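Local coordinates for protein putative mandelate racemase (Zymomonas mobilis, PDB 2OX4) that binds magnesium and is probably a lyase, a putative dehydratase of the mandelate racemase group in the enolase superfamily, at residues Pro188-Thr191 / Ile192-Gly195; Glu299-Lys302 / Ile303-Ala307; Val323-Ala326 / Ala327-His330. One frame throughout, in Å; residues are numbered along the deposited sequence.

Contact 1: residues Pro188-Thr191 / Ile192-Gly195; sequences PSET and IKIG
Glu190 and Lys193 form a salt bridge on the first turn of helix 189-206. Lys193 NZ lies 2.7 Å from Glu190 OE1 and meets it from above the carboxylate plane, 36° out of it. Both side chains start with CG opposite the backbone N (chi1 -163° and -176°). The lysine then bends at each later torsion, and this brings its ammonium back to the carboxylate. Glu190 OE2 makes a second salt bridge, to Arg174. With an alanine in place of Glu190, Lys193 NZ and Arg174 would probably lose their shared anion, and the lysine end would be free to swing.

This side of the contact is the more open one, with Lys193 exposed, though Asp209 of the second subunit packs on Ser189 and Glu190. The tight part is the backbone turn with its isoleucines. Pro188 is the N-cap residue, and its O accepts from Ile192 N at 3.3 Å. Lys193 N bonds to Ser189 O at 2.9 Å. Ile192 CG1 lies 3.6 Å from Pro188 O, and Ile194 CG1 comes within 3.4 Å of Glu190 O. Ile192 also packs on Gln227, Phe228 and Ala231 of helix 222-232, the next helix of the barrel domain. A carboxylate paired with two cations near a helix N-terminus is likely to stay ionised.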
loop_
_atom_site.group_PDB
_atom_site.type_symbol
_atom_site.label_atom_id
_atom_site.label_comp_id
_atom_site.label_asym_id
_atom_site.label_seq_id
_atom_site.Cartn_x
_atom_site.Cartn_y
_atom_site.Cartn_z
ATOM N N PRO C 188 -19.581 -13.916 26.175
ATOM C CA PRO C 188 -20.942 -14.401 26.453
ATOM C C PRO C 188 -21.984 -13.289 26.426
ATOM O O PRO C 188 -21.683 -12.133 26.747
ATOM C CB PRO C 188 -20.830 -14.994 27.862
ATOM C CG PRO C 188 -19.372 -15.198 28.096
ATOM C CD PRO C 188 -18.679 -14.129 27.320
ATOM N N SER C 189 -23.208 -13.643 26.045
ATOM C CA SER C 189 -24.316 -12.698 26.048
ATOM C C SER C 189 -24.476 -12.020 27.413
ATOM O O SER C 189 -24.699 -10.809 27.470
ATOM C CB SER C 189 -25.620 -13.390 25.616
ATOM O OG SER C 189 -26.760 -12.599 25.920
ATOM N N GLU C 190 -24.340 -12.785 28.495
ATOM C CA GLU C 190 -24.529 -12.238 29.851
ATOM C C GLU C 190 -23.502 -11.162 30.211
ATOM O O GLU C 190 -23.826 -10.202 30.912
ATOM C CB GLU C 190 -24.539 -13.352 30.908
ATOM C CG GLU C 190 -25.133 -12.948 32.273
ATOM C CD GLU C 190 -26.598 -12.520 32.200
ATOM O OE1 GLU C 190 -27.347 -13.045 31.349
ATOM O OE2 GLU C 190 -27.011 -11.656 33.004
ATOM N N THR C 191 -22.277 -11.311 29.706
ATOM C CA THR C 191 -21.218 -10.319 29.930
ATOM C C THR C 191 -21.532 -9.009 29.224
ATOM O O THR C 191 -21.401 -7.926 29.804
ATOM C CB THR C 191 -19.855 -10.849 29.479
ATOM O OG1 THR C 191 -19.560 -12.035 30.222
ATOM C CG2 THR C 191 -18.745 -9.809 29.726
ATOM N N ILE C 192 -21.952 -9.116 27.968
ATOM C CA ILE C 192 -22.462 -7.967 27.231
ATOM C C ILE C 192 -23.598 -7.280 28.003
ATOM O O ILE C 192 -23.607 -6.056 28.151
ATOM C CB ILE C 192 -22.904 -8.369 25.800
ATOM C CG1 ILE C 192 -21.736 -9.004 25.018
ATOM C CG2 ILE C 192 -23.503 -7.184 25.054
ATOM C CD1 ILE C 192 -20.571 -8.035 24.701
ATOM N N LYS C 193 -24.528 -8.079 28.527
ATOM C CA LYS C 193 -25.667 -7.546 29.285
ATOM C C LYS C 193 -25.224 -6.777 30.531
ATOM O O LYS C 193 -25.746 -5.695 30.796
ATOM C CB LYS C 193 -26.644 -8.668 29.662
ATOM C CG LYS C 193 -27.912 -8.183 30.370
ATOM C CD LYS C 193 -29.171 -8.819 29.795
ATOM C CE LYS C 193 -29.676 -9.951 30.672
ATOM N NZ LYS C 193 -29.042 -11.247 30.307
ATOM N N ILE C 194 -24.276 -7.337 31.280
ATOM C CA ILE C 194 -23.716 -6.684 32.479
ATOM C C ILE C 194 -23.132 -5.302 32.131
ATOM O O ILE C 194 -23.416 -4.305 32.807
ATOM C CB ILE C 194 -22.654 -7.573 33.167
ATOM C CG1 ILE C 194 -23.322 -8.733 33.920
ATOM C CG2 ILE C 194 -21.820 -6.780 34.156
ATOM C CD1 ILE C 194 -22.359 -9.843 34.322
ATOM N N GLY C 195 -22.346 -5.239 31.056
ATOM C CA GLY C 195 -21.791 -3.971 30.605
ATOM C C GLY C 195 -22.855 -2.987 30.148
ATOM O O GLY C 195 -22.839 -1.830 30.556
#

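Contact 2: residues Glu299-Lys302 / Ile303-Ala307; sequences EFKK and IADMA
Lys301 NZ is gripped by several groups, and one of them is a water shared with Asp305. The water accepts from Lys301 NZ at 2.9 Å and donates to Asp305 OD1 at 2.7 Å. NZ also has a salt bridge to Glu71 of the third subunit and a weak bond to Leu118 O. Its direct distance to Asp305 OD2 is 4.0 Å, beyond a salt bridge. Lys301 CG passes 3.7 Å from Asp305 OD2, and the two side chains cross at a slant. Asp305 CG sits beside its own backbone N (chi1 -64°), which swings the carboxylate back over Lys301 O. That carbonyl bonds to Asp305 N at 2.8 Å.

Helix 296-309 belongs to the TIM-barrel-like domain. It follows strand 286-287 in the chain and precedes 313-314, the parallel partner of that strand. Phe300, Ile303 and Ala304 give it an apolar side, with Phe300 CE2 approaching Ala304 CB obliquely at 4.4 Å. Ile303 packs on Ile287 and Phe275, and its CD1 meets Glu299 CG at 3.9 Å, with the chains nearly at right angles. Glu299 forms a salt bridge to Arg272, and the extended Lys302 one to Glu71 of its own subunit.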
loop_
_atom_site.group_PDB
_atom_site.type_symbol
_atom_site.label_atom_id
_atom_site.label_comp_id
_atom_site.label_asym_id
_atom_site.label_seq_id
_atom_site.Cartn_x
_atom_site.Cartn_y
_atom_site.Cartn_z
ATOM N N GLU C 299 8.719 15.529 26.334
ATOM C CA GLU C 299 8.199 14.588 25.344
ATOM C C GLU C 299 6.686 14.676 25.193
ATOM O O GLU C 299 6.165 14.528 24.087
ATOM C CB GLU C 299 8.639 13.159 25.676
ATOM C CG GLU C 299 8.452 12.160 24.521
ATOM C CD GLU C 299 9.511 12.272 23.438
ATOM O OE1 GLU C 299 10.361 13.183 23.486
ATOM O OE2 GLU C 299 9.502 11.417 22.523
ATOM N N PHE C 300 5.971 14.907 26.294
ATOM C CA PHE C 300 4.512 15.138 26.231
ATOM C C PHE C 300 4.196 16.205 25.187
ATOM O O PHE C 300 3.300 16.032 24.360
ATOM C CB PHE C 300 3.989 15.622 27.579
ATOM C CG PHE C 300 2.494 15.829 27.630
ATOM C CD1 PHE C 300 1.667 14.840 28.171
ATOM C CD2 PHE C 300 1.912 17.027 27.201
ATOM C CE1 PHE C 300 0.287 15.031 28.264
ATOM C CE2 PHE C 300 0.519 17.211 27.262
ATOM C CZ PHE C 300 -0.285 16.217 27.800
ATOM N N LYS C 301 4.937 17.306 25.233
ATOM C CA LYS C 301 4.736 18.406 24.298
ATOM C C LYS C 301 4.947 17.953 22.858
ATOM O O LYS C 301 4.139 18.250 21.978
ATOM C CB LYS C 301 5.676 19.568 24.626
ATOM C CG LYS C 301 5.224 20.909 24.071
ATOM C CD LYS C 301 5.796 22.063 24.878
ATOM C CE LYS C 301 6.244 23.200 23.974
ATOM N NZ LYS C 301 5.122 23.733 23.154
ATOM N N LYS C 302 6.038 17.231 22.623
ATOM C CA LYS C 302 6.337 16.699 21.285
ATOM C C LYS C 302 5.253 15.749 20.775
ATOM O O LYS C 302 4.882 15.784 19.595
ATOM C CB LYS C 302 7.720 16.023 21.268
ATOM C CG LYS C 302 8.868 16.990 21.658
ATOM C CD LYS C 302 10.260 16.330 21.665
ATOM C CE LYS C 302 11.316 17.335 22.185
ATOM N NZ LYS C 302 12.688 16.745 22.221
ATOM N N ILE C 303 4.735 14.915 21.666
ATOM C CA ILE C 303 3.655 13.992 21.297
ATOM C C ILE C 303 2.385 14.763 20.964
ATOM O O ILE C 303 1.774 14.529 19.926
ATOM C CB ILE C 303 3.367 12.948 22.407
ATOM C CG1 ILE C 303 4.581 12.026 22.583
ATOM C CG2 ILE C 303 2.102 12.139 22.062
ATOM C CD1 ILE C 303 4.650 11.335 23.964
ATOM N N ALA C 304 2.001 15.689 21.843
ATOM C CA ALA C 304 0.799 16.487 21.620
ATOM C C ALA C 304 0.893 17.322 20.326
ATOM O O ALA C 304 -0.077 17.432 19.575
ATOM C CB ALA C 304 0.524 17.374 22.826
ATOM N N ASP C 305 2.066 17.888 20.057
ATOM C CA ASP C 305 2.272 18.709 18.854
ATOM C C ASP C 305 2.187 17.893 17.566
ATOM O O ASP C 305 1.591 18.337 16.583
ATOM C CB ASP C 305 3.607 19.441 18.910
ATOM C CG ASP C 305 3.683 20.441 20.062
ATOM O OD1 ASP C 305 2.633 20.822 20.636
ATOM O OD2 ASP C 305 4.823 20.825 20.403
ATOM N N MET C 306 2.763 16.694 17.565
ATOM C CA MET C 306 2.608 15.782 16.429
ATOM C C MET C 306 1.142 15.357 16.277
ATOM O O MET C 306 0.614 15.316 15.173
ATOM C CB MET C 306 3.524 14.558 16.606
ATOM C CG MET C 306 3.767 13.763 15.328
ATOM S SD MET C 306 5.165 12.612 15.435
ATOM C CE MET C 306 4.731 11.649 16.883
ATOM N N ALA C 307 0.480 15.058 17.399
ATOM C CA ALA C 307 -0.912 14.589 17.366
ATOM C C ALA C 307 -1.843 15.639 16.740
ATOM O O ALA C 307 -2.786 15.295 16.041
ATOM C CB ALA C 307 -1.402 14.220 18.769
HETATM O O HOH W 1 2.500 22.751 22.530
#

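Contact 3: residues Val323-Ala326 / Ala327-His330; sequences VAEA and ASLH
The His330 imidazole meets Ala326 by its edge. Ala326 O lies close to the ring plane, 3.1 Å from His330 CD2, so a carbon edge of the ring faces this carbonyl. Both ring nitrogens have bonds outside the turn, ND1 with Tyr115 N and NE2 with Ile375 O, which is consistent with a proton on NE2. These two bonds would hold the ring against rotation. The second flat group is the carboxylate of Glu325, whose OE2 is bonded by two histidines, His341 NE2 and His343 ND1.

The backbone carbonyl of Glu325 is gripped twice from within the helix. Ser328 OG donates to Glu325 O at 2.6 Å. The bond comes in well off the carbonyl axis, with a C=O to donor angle of 126°. It forms because OG takes the crowded position between backbone N and carbonyl carbon (chi1 72°) and so turns back to the preceding turn. Leu329 N also donates to Glu325 O, at 3.3 Å and with an N-H...O angle of 143°. Leu329 N has a further weak bond to Ala326 O at 3.2 Å. The buried serine hydroxyl is thus satisfied by the helix itself. Leu329 CG rests 3.4 Å from Glu325 O. On another side, Ala327 CB lies 3.4 Å from Val323 O, and Ala327 N bonds to that oxygen.

The helix, 322-333, follows strand 313-314 and precedes strand 341-344 in the chain of the barrel domain. Ser328 and Leu329 pack on His341 of strand 341-344, Glu325 and Leu329 touch Tyr367 of strand 366-367, and Ala327 and His330 lie against Phe297 of the neighbouring helix 296-309.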
loop_
_atom_site.group_PDB
_atom_site.type_symbol
_atom_site.label_atom_id
_atom_site.label_comp_id
_atom_site.label_asym_id
_atom_site.label_seq_id
_atom_site.Cartn_x
_atom_site.Cartn_y
_atom_site.Cartn_z
ATOM N N VAL C 323 1.938 15.396 42.899
ATOM C CA VAL C 323 3.034 15.794 42.010
ATOM C C VAL C 323 2.629 15.556 40.554
ATOM O O VAL C 323 2.632 16.492 39.763
ATOM C CB VAL C 323 4.375 15.079 42.355
ATOM C CG1 VAL C 323 5.467 15.417 41.318
ATOM C CG2 VAL C 323 4.856 15.505 43.765
ATOM N N ALA C 324 2.265 14.314 40.227
ATOM C CA ALA C 324 1.722 13.985 38.904
ATOM C C ALA C 324 0.550 14.879 38.511
ATOM O O ALA C 324 0.487 15.379 37.380
ATOM C CB ALA C 324 1.312 12.515 38.847
ATOM N N GLU C 325 -0.391 15.090 39.426
ATOM C CA GLU C 325 -1.577 15.859 39.039
ATOM C C GLU C 325 -1.277 17.329 38.751
ATOM O O GLU C 325 -1.709 17.858 37.708
ATOM C CB GLU C 325 -2.765 15.691 39.994
ATOM C CG GLU C 325 -4.062 16.279 39.364
ATOM C CD GLU C 325 -5.353 15.531 39.714
ATOM O OE1 GLU C 325 -5.516 15.143 40.892
ATOM O OE2 GLU C 325 -6.222 15.364 38.815
ATOM N N ALA C 326 -0.522 17.976 39.643
ATOM C CA ALA C 326 -0.119 19.362 39.435
ATOM C C ALA C 326 0.643 19.515 38.116
ATOM O O ALA C 326 0.373 20.435 37.345
ATOM C CB ALA C 326 0.737 19.865 40.600
ATOM N N ALA C 327 1.585 18.608 37.864
ATOM C CA ALA C 327 2.385 18.665 36.639
ATOM C C ALA C 327 1.478 18.592 35.412
ATOM O O ALA C 327 1.641 19.370 34.474
ATOM C CB ALA C 327 3.421 17.550 36.617
ATOM N N SER C 328 0.495 17.687 35.447
ATOM C CA SER C 328 -0.396 17.482 34.296
ATOM C C SER C 328 -1.191 18.732 33.907
ATOM O O SER C 328 -1.479 18.947 32.742
ATOM C CB SER C 328 -1.336 16.298 34.533
ATOM O OG SER C 328 -2.329 16.609 35.504
ATOM N N LEU C 329 -1.543 19.557 34.890
ATOM C CA LEU C 329 -2.323 20.759 34.618
ATOM C C LEU C 329 -1.519 21.769 33.804
ATOM O O LEU C 329 -2.061 22.454 32.935
ATOM C CB LEU C 329 -2.794 21.378 35.946
ATOM C CG LEU C 329 -3.653 20.437 36.800
ATOM C CD1 LEU C 329 -3.871 21.032 38.192
ATOM C CD2 LEU C 329 -4.982 20.137 36.121
ATOM N N HIS C 330 -0.224 21.864 34.097
ATOM C CA HIS C 330 0.675 22.728 33.325
ATOM C C HIS C 330 0.791 22.258 31.880
ATOM O O HIS C 330 0.655 23.064 30.956
ATOM C CB HIS C 330 2.051 22.792 33.971
ATOM C CG HIS C 330 2.054 23.503 35.290
ATOM N ND1 HIS C 330 2.179 24.872 35.397
ATOM C CD2 HIS C 330 1.927 23.034 36.556
ATOM C CE1 HIS C 330 2.143 25.215 36.676
ATOM N NE2 HIS C 330 1.993 24.118 37.400
#

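In the fold
Each contact is a short run of about two turns along its own helix of the TIM-barrel-like domain. Contact 1 is at the surface, with centres about 38 Å from contact 2 and 37 Å from contact 3. Contacts 2 and 3 are buried, on the successive helices 296-309 and 322-333, with centres about 16 Å apart. Their segments do not touch. The chemistry follows the place. At contact 1 a salt bridge joins residues three apart. At contact 2 the charges pair both within the chain and with a neighbouring subunit, and a water bridges residues four apart. Contact 3 touches no other chain, and its polar groups bond to backbone groups and to histidines of strand 341-344.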